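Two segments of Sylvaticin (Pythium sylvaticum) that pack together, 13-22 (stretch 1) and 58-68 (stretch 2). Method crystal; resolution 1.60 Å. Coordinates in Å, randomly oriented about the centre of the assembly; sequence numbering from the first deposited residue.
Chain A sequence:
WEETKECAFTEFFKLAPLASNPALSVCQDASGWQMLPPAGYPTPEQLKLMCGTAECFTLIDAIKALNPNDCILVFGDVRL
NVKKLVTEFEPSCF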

# COMPACT_ATOMS: atom_id res chain seq x y z
N PHE A 13 -5.23 -0.34 -12.13
CA PHE A 13 -4.25 -0.42 -13.20
C PHE A 13 -3.02 0.44 -12.95
O PHE A 13 -1.93 0.15 -13.45
CB PHE A 13 -4.87 -0.10 -14.57
CG PHE A 13 -6.01 -1.02 -14.96
CD1 PHE A 13 -7.13 -0.50 -15.61
CD2 PHE A 13 -5.97 -2.39 -14.69
CE1 PHE A 13 -8.19 -1.33 -15.98
CE2 PHE A 13 -7.02 -3.22 -15.07
CZ PHE A 13 -8.13 -2.68 -15.71
N LYS A 14 -3.19 1.50 -12.15
CA LYS A 14 -2.06 2.35 -11.76
C LYS A 14 -0.98 1.58 -11.01
O LYS A 14 0.18 1.99 -11.02
CB LYS A 14 -2.53 3.48 -10.84
CG LYS A 14 -3.28 4.60 -11.49
CD LYS A 14 -3.53 5.65 -10.41
CE LYS A 14 -4.42 6.75 -10.89
NZ LYS A 14 -4.66 7.69 -9.75
N LEU A 15 -1.37 0.50 -10.34
CA LEU A 15 -0.45 -0.27 -9.52
C LEU A 15 0.48 -1.19 -10.32
O LEU A 15 1.38 -1.80 -9.74
CB LEU A 15 -1.23 -1.10 -8.49
CG LEU A 15 -2.20 -0.35 -7.57
CD1 LEU A 15 -2.97 -1.36 -6.73
CD2 LEU A 15 -1.47 0.65 -6.70
N ALA A 16 0.26 -1.29 -11.63
CA ALA A 16 0.98 -2.27 -12.46
C ALA A 16 2.51 -2.25 -12.33
O ALA A 16 3.14 -3.30 -12.23
CB ALA A 16 0.56 -2.15 -13.93
N PRO A 17 3.12 -1.04 -12.29
CA PRO A 17 4.59 -1.01 -12.15
C PRO A 17 5.13 -1.75 -10.92
O PRO A 17 6.28 -2.21 -10.92
CB PRO A 17 4.89 0.49 -12.03
CG PRO A 17 3.79 1.13 -12.77
CD PRO A 17 2.57 0.32 -12.42
N LEU A 18 4.31 -1.88 -9.87
CA LEU A 18 4.80 -2.53 -8.65
C LEU A 18 5.21 -3.98 -8.88
O LEU A 18 6.11 -4.47 -8.22
CB LEU A 18 3.76 -2.45 -7.53
CG LEU A 18 3.29 -1.05 -7.12
CD1 LEU A 18 2.30 -1.23 -6.00
CD2 LEU A 18 4.46 -0.17 -6.68
N ALA A 19 4.56 -4.66 -9.83
CA ALA A 19 4.82 -6.09 -10.04
C ALA A 19 6.22 -6.37 -10.57
O ALA A 19 6.73 -7.48 -10.42
CB ALA A 19 3.78 -6.70 -10.97
N SER A 20 6.83 -5.36 -11.19
CA SER A 20 8.19 -5.47 -11.72
C SER A 20 9.18 -4.71 -10.84
O SER A 20 10.32 -4.48 -11.23
CB SER A 20 8.23 -4.98 -13.17
OG SER A 20 7.65 -3.70 -13.28
N ASN A 21 8.74 -4.35 -9.64
CA ASN A 21 9.61 -3.68 -8.68
C ASN A 21 10.00 -4.67 -7.58
O ASN A 21 9.14 -5.15 -6.85
CB ASN A 21 8.91 -2.45 -8.08
CG ASN A 21 9.84 -1.61 -7.22
OD1 ASN A 21 10.74 -2.13 -6.56
ND2 ASN A 21 9.62 -0.30 -7.23
N PRO A 22 11.30 -5.01 -7.47
CA PRO A 22 11.72 -6.02 -6.50
C PRO A 22 11.34 -5.70 -5.05
O PRO A 22 11.19 -6.62 -4.25
CB PRO A 22 13.25 -6.05 -6.66
CG PRO A 22 13.49 -5.56 -8.04
CD PRO A 22 12.44 -4.50 -8.26
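Stretch 2 (58-68) TLIDAIKALNP

Stretch 2 enters as the continuation of a helix that begins earlier in the chain, and it runs antiparallel to stretch 1: Leu 18 lies nearest Ala 62 (CA to CA 7.4 Å), and Lys 14 nearest Leu 66 (CA to CA 6.3 Å). Stretch 1 has helical backbone angles from Lys 14 to Ala 19, with i to i+3 hydrogen bonds such as Leu 18 N to Leu 15 O (2.9 Å). Together the two segments bury 452 Å².

Thr 58 points toward stretch 1, but its CG2 stays 5.0 Å from OD1 of Asn 21. The CA-to-CB bond of Leu 59 points sideways to stretch 1, but the end of its side chain comes nearer, with CD1 4.0 Å from CD2 of Leu 18. Ile 60 points away and Asp 61 is out of reach. One turn after Thr 58, Ala 62 faces stretch 1 directly; its small CB lies 4.2 Å from CD2 of Leu 18 and 3.6 Å from ND2 of Asn 21. Ile 63 follows, its CG1 3.8 Å from CD1 of Leu 18, so that Leu 18 packs against Leu 59, Ala 62 and Ile 63 of the helix, and against Leu 66 beyond them.

Lys 64 and Ala 65 make no contact. A type I turn from Lys 64 to Asn 67 carries the chain past Leu 66, the residue most covered by stretch 1. Both its methyls lie against Lys 14 O (CD1 3.4 Å, CD2 3.5 Å); CD1 also reaches Leu 15 CD2 (3.9 Å) and Leu 18 CG (4.1 Å), and CD2 packs on Pro 17 CG (3.8 Å). Asn 67 then adopts positive phi, and its carbonyl O accepts a hydrogen bond from the extended Lys 14 side chain, NZ to O 3.0 Å.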

# COMPACT_ATOMS: atom_id res chain seq x y z
N THR A 58 11.09 1.83 0.32
CA THR A 58 11.25 1.91 -1.13
C THR A 58 9.92 1.64 -1.83
O THR A 58 9.53 2.37 -2.75
CB THR A 58 12.32 0.91 -1.62
OG1 THR A 58 13.55 1.18 -0.93
CG2 THR A 58 12.56 1.04 -3.14
N LEU A 59 9.22 0.60 -1.38
CA LEU A 59 7.93 0.26 -1.95
C LEU A 59 6.93 1.40 -1.78
O LEU A 59 6.25 1.79 -2.73
CB LEU A 59 7.37 -1.02 -1.32
CG LEU A 59 5.95 -1.38 -1.76
CD1 LEU A 59 5.86 -1.61 -3.27
CD2 LEU A 59 5.46 -2.62 -1.00
N ILE A 60 6.83 1.93 -0.56
CA ILE A 60 5.90 3.02 -0.28
C ILE A 60 6.18 4.25 -1.15
O ILE A 60 5.25 4.85 -1.69
CB ILE A 60 5.85 3.34 1.25
CG1 ILE A 60 5.17 2.20 2.01
CG2 ILE A 60 5.22 4.73 1.51
CD1 ILE A 60 3.67 2.00 1.78
N ASP A 61 7.45 4.58 -1.33
CA ASP A 61 7.82 5.68 -2.22
C ASP A 61 7.45 5.38 -3.67
O ASP A 61 7.02 6.27 -4.41
CB ASP A 61 9.31 6.02 -2.08
CG ASP A 61 9.65 6.68 -0.75
OD1 ASP A 61 8.72 7.04 -0.00
OD2 ASP A 61 10.85 6.83 -0.45
N ALA A 62 7.60 4.12 -4.08
CA ALA A 62 7.22 3.70 -5.44
C ALA A 62 5.71 3.81 -5.67
O ALA A 62 5.26 4.14 -6.77
CB ALA A 62 7.71 2.29 -5.72
N ILE A 63 4.92 3.54 -4.62
CA ILE A 63 3.46 3.73 -4.71
C ILE A 63 3.11 5.21 -4.78
O ILE A 63 2.25 5.62 -5.57
CB ILE A 63 2.70 3.02 -3.55
CG1 ILE A 63 3.01 1.52 -3.55
CG2 ILE A 63 1.20 3.22 -3.71
CD1 ILE A 63 2.68 0.77 -2.25
N LYS A 64 3.78 6.03 -3.98
CA LYS A 64 3.57 7.48 -4.04
C LYS A 64 3.77 7.99 -5.47
O LYS A 64 3.00 8.83 -5.94
CB LYS A 64 4.52 8.21 -3.10
CG LYS A 64 4.12 8.16 -1.66
CD LYS A 64 5.11 8.94 -0.82
CE LYS A 64 4.71 8.92 0.63
NZ LYS A 64 5.74 9.59 1.46
N ALA A 65 4.80 7.48 -6.14
CA ALA A 65 5.15 7.89 -7.51
C ALA A 65 4.08 7.57 -8.56
O ALA A 65 4.08 8.15 -9.65
CB ALA A 65 6.50 7.26 -7.91
N LEU A 66 3.17 6.66 -8.21
CA LEU A 66 2.03 6.32 -9.08
C LEU A 66 0.89 7.32 -8.96
O LEU A 66 -0.10 7.22 -9.68
CB LEU A 66 1.49 4.94 -8.72
CG LEU A 66 2.47 3.79 -8.55
CD1 LEU A 66 1.71 2.60 -7.99
CD2 LEU A 66 3.15 3.45 -9.86
N ASN A 67 1.02 8.26 -8.03
CA ASN A 67 -0.03 9.25 -7.78
C ASN A 67 -1.41 8.64 -7.52
O ASN A 67 -2.36 8.93 -8.24
CB ASN A 67 -0.08 10.28 -8.91
CG ASN A 67 1.20 11.07 -9.00
OD1 ASN A 67 1.72 11.54 -7.98
ND2 ASN A 67 1.73 11.20 -10.21
N PRO A 68 -1.52 7.80 -6.46
CA PRO A 68 -2.80 7.19 -6.13
C PRO A 68 -3.81 8.25 -5.72
O PRO A 68 -3.44 9.25 -5.09
CB PRO A 68 -2.45 6.30 -4.93
CG PRO A 68 -1.24 6.91 -4.34
CD PRO A 68 -0.46 7.42 -5.51